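Local coordinates for serine acetyltransferase 1, putative (PDB 7BW9), which probably transfers an acetyl group to the hydroxyl of serine, a step of cysteine biosynthesis, and is seen here with cysteine bound, at residues Q7-L12 with E63-L68. Sequence-based numbering, arbitrary orientation.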
loop_
_atom_site.group_PDB
_atom_site.type_symbol
_atom_site.label_atom_id
_atom_site.label_comp_id
_atom_site.label_asym_id
_atom_site.label_seq_id
_atom_site.Cartn_x
_atom_site.Cartn_y
_atom_site.Cartn_z
ATOM N N GLN A 7 26.827 18.314 18.671
ATOM C CA GLN A 7 26.371 17.808 19.959
ATOM C C GLN A 7 25.399 16.656 19.769
ATOM O O GLN A 7 25.514 15.608 20.423
ATOM C CB GLN A 7 25.717 18.913 20.781
ATOM C CG GLN A 7 24.934 18.325 21.949
ATOM C CD GLN A 7 24.289 19.357 22.831
ATOM O OE1 GLN A 7 23.060 19.529 22.816
ATOM N NE2 GLN A 7 25.109 20.071 23.596
ATOM N N THR A 8 24.426 16.833 18.874
ATOM C CA THR A 8 23.468 15.763 18.620
ATOM C C THR A 8 24.186 14.507 18.140
ATOM O O THR A 8 23.921 13.407 18.636
ATOM C CB THR A 8 22.414 16.236 17.616
ATOM O OG1 THR A 8 21.808 17.445 18.096
ATOM C CG2 THR A 8 21.332 15.186 17.432
ATOM N N SER A 9 25.159 14.664 17.239
ATOM C CA SER A 9 25.959 13.527 16.799
ATOM C C SER A 9 26.616 12.838 17.993
ATOM O O SER A 9 26.540 11.611 18.140
ATOM C CB SER A 9 27.017 13.990 15.789
ATOM O OG SER A 9 26.428 14.395 14.567
ATOM N N GLN A 10 27.242 13.625 18.880
ATOM C CA GLN A 10 27.903 13.048 20.051
ATOM C C GLN A 10 26.898 12.442 21.032
ATOM O O GLN A 10 27.168 11.398 21.639
ATOM C CB GLN A 10 28.760 14.111 20.743
ATOM C CG GLN A 10 29.603 13.592 21.912
ATOM C CD GLN A 10 30.356 12.295 21.600
ATOM O OE1 GLN A 10 30.325 11.342 22.387
ATOM N NE2 GLN A 10 31.042 12.259 20.457
ATOM N N LEU A 11 25.741 13.083 21.213
ATOM C CA LEU A 11 24.715 12.490 22.068
ATOM C C LEU A 11 24.202 11.177 21.484
ATOM O O LEU A 11 23.941 10.219 22.223
ATOM C CB LEU A 11 23.571 13.484 22.280
ATOM C CG LEU A 11 23.955 14.582 23.279
ATOM C CD1 LEU A 11 22.863 15.618 23.425
ATOM C CD2 LEU A 11 24.318 13.965 24.634
ATOM N N LEU A 12 24.071 11.106 20.157
ATOM C CA LEU A 12 23.647 9.856 19.536
ATOM C C LEU A 12 24.680 8.763 19.761
ATOM O O LEU A 12 24.326 7.629 20.108
ATOM C CB LEU A 12 23.404 10.060 18.048
ATOM C CG LEU A 12 22.099 10.750 17.667
ATOM C CD1 LEU A 12 22.188 11.220 16.222
ATOM C CD2 LEU A 12 20.962 9.773 17.846
ATOM N N GLU A 63 27.867 12.993 9.280
ATOM C CA GLU A 63 27.527 13.112 7.863
ATOM C C GLU A 63 26.057 12.781 7.629
ATOM O O GLU A 63 25.343 13.515 6.941
ATOM C CB GLU A 63 28.403 12.184 7.013
ATOM C CG GLU A 63 29.819 12.674 6.762
ATOM C CD GLU A 63 30.726 11.564 6.233
ATOM O OE1 GLU A 63 30.181 10.551 5.732
ATOM O OE2 GLU A 63 31.974 11.703 6.316
ATOM N N ARG A 64 25.601 11.655 8.171
ATOM C CA ARG A 64 24.221 11.244 7.929
ATOM C C ARG A 64 23.246 12.230 8.549
ATOM O O ARG A 64 22.243 12.600 7.923
ATOM C CB ARG A 64 24.005 9.834 8.465
ATOM C CG ARG A 64 24.917 8.846 7.769
ATOM C CD ARG A 64 24.572 7.418 8.047
ATOM N NE ARG A 64 25.065 6.998 9.342
ATOM C CZ ARG A 64 26.169 6.280 9.511
ATOM N NH1 ARG A 64 26.879 5.905 8.457
ATOM N NH2 ARG A 64 26.555 5.932 10.727
ATOM N N LEU A 65 23.543 12.698 9.767
ATOM C CA LEU A 65 22.670 13.668 10.416
ATOM C C LEU A 65 22.584 14.950 9.600
ATOM O O LEU A 65 21.488 15.488 9.378
ATOM C CB LEU A 65 23.178 13.957 11.826
ATOM C CG LEU A 65 22.148 14.509 12.809
ATOM C CD1 LEU A 65 21.022 13.494 13.043
ATOM C CD2 LEU A 65 22.823 14.919 14.123
ATOM N N SER A 66 23.743 15.451 9.142
ATOM C CA SER A 66 23.795 16.691 8.372
ATOM C C SER A 66 23.030 16.568 7.067
ATOM O O SER A 66 22.306 17.496 6.680
ATOM C CB SER A 66 25.245 17.080 8.071
ATOM O OG SER A 66 26.024 17.152 9.251
ATOM N N LEU A 67 23.217 15.453 6.347
ATOM C CA LEU A 67 22.464 15.244 5.113
ATOM C C LEU A 67 20.963 15.202 5.384
ATOM O O LEU A 67 20.169 15.775 4.630
ATOM C CB LEU A 67 22.925 13.957 4.422
ATOM C CG LEU A 67 22.208 13.575 3.122
ATOM C CD1 LEU A 67 22.257 14.694 2.098
ATOM C CD2 LEU A 67 22.793 12.292 2.529
ATOM N N LEU A 68 20.550 14.538 6.463
ATOM C CA LEU A 68 19.118 14.457 6.737
ATOM C C LEU A 68 18.537 15.844 6.991
ATOM O O LEU A 68 17.594 16.269 6.308
ATOM C CB LEU A 68 18.846 13.525 7.915
ATOM C CG LEU A 68 17.376 13.503 8.395
ATOM C CD1 LEU A 68 16.422 12.802 7.393
ATOM C CD2 LEU A 68 17.268 12.861 9.759
#
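L65 carries the contact from its side, sending its forked end across to three residues of 7-12. Its CD2 methyl meets T8 first, 3.6 Å from CG2, with T8 CB scarcely farther at 3.8 Å; the two side chains cross at about a right angle, methyl against methyl. The same CD2 also comes within 3.7 Å of S9 OG, a van der Waals contact. The other branch points to L12, and the two leucines reach toward each other until L65 CD1 stands 4.1 Å from L12 CD1, tip to tip. A branched leucine suits this place because each methyl can serve a different neighbour. L65 extends toward the facing helix because chi1 (-158°) swings CG away from the backbone N; T8, S9 and L12 stand at i, i+1 and i+4 on one flank of that helix.

Helices 2-17 and 58-79 pack here within the helical N-terminal part of the chain, which precedes the left-handed beta-helix built from hexapeptide repeats. Their local axes pass 10.2 Å apart at 130°, a steep crossing somewhat nearer perpendicular than antiparallel. S9 and L65 form the nearest backbone pair, CA to CA 7.2 Å, where the small serine lets the backbones come close beside the leucine.

Each hydroxyl bonds to a carbonyl one turn back in its own helix, T8 OG1 to L4 O and S9 OG to L5 O; T8 OG1 also makes a weak bond to L93 O on helix 82-94. The bond to L4 is consistent with the rotamer (chi1 -55°) that leaves CG2 facing L65. Farther out, F96 touches T8, L5 packs on L65, and V97 and I44 touch L12.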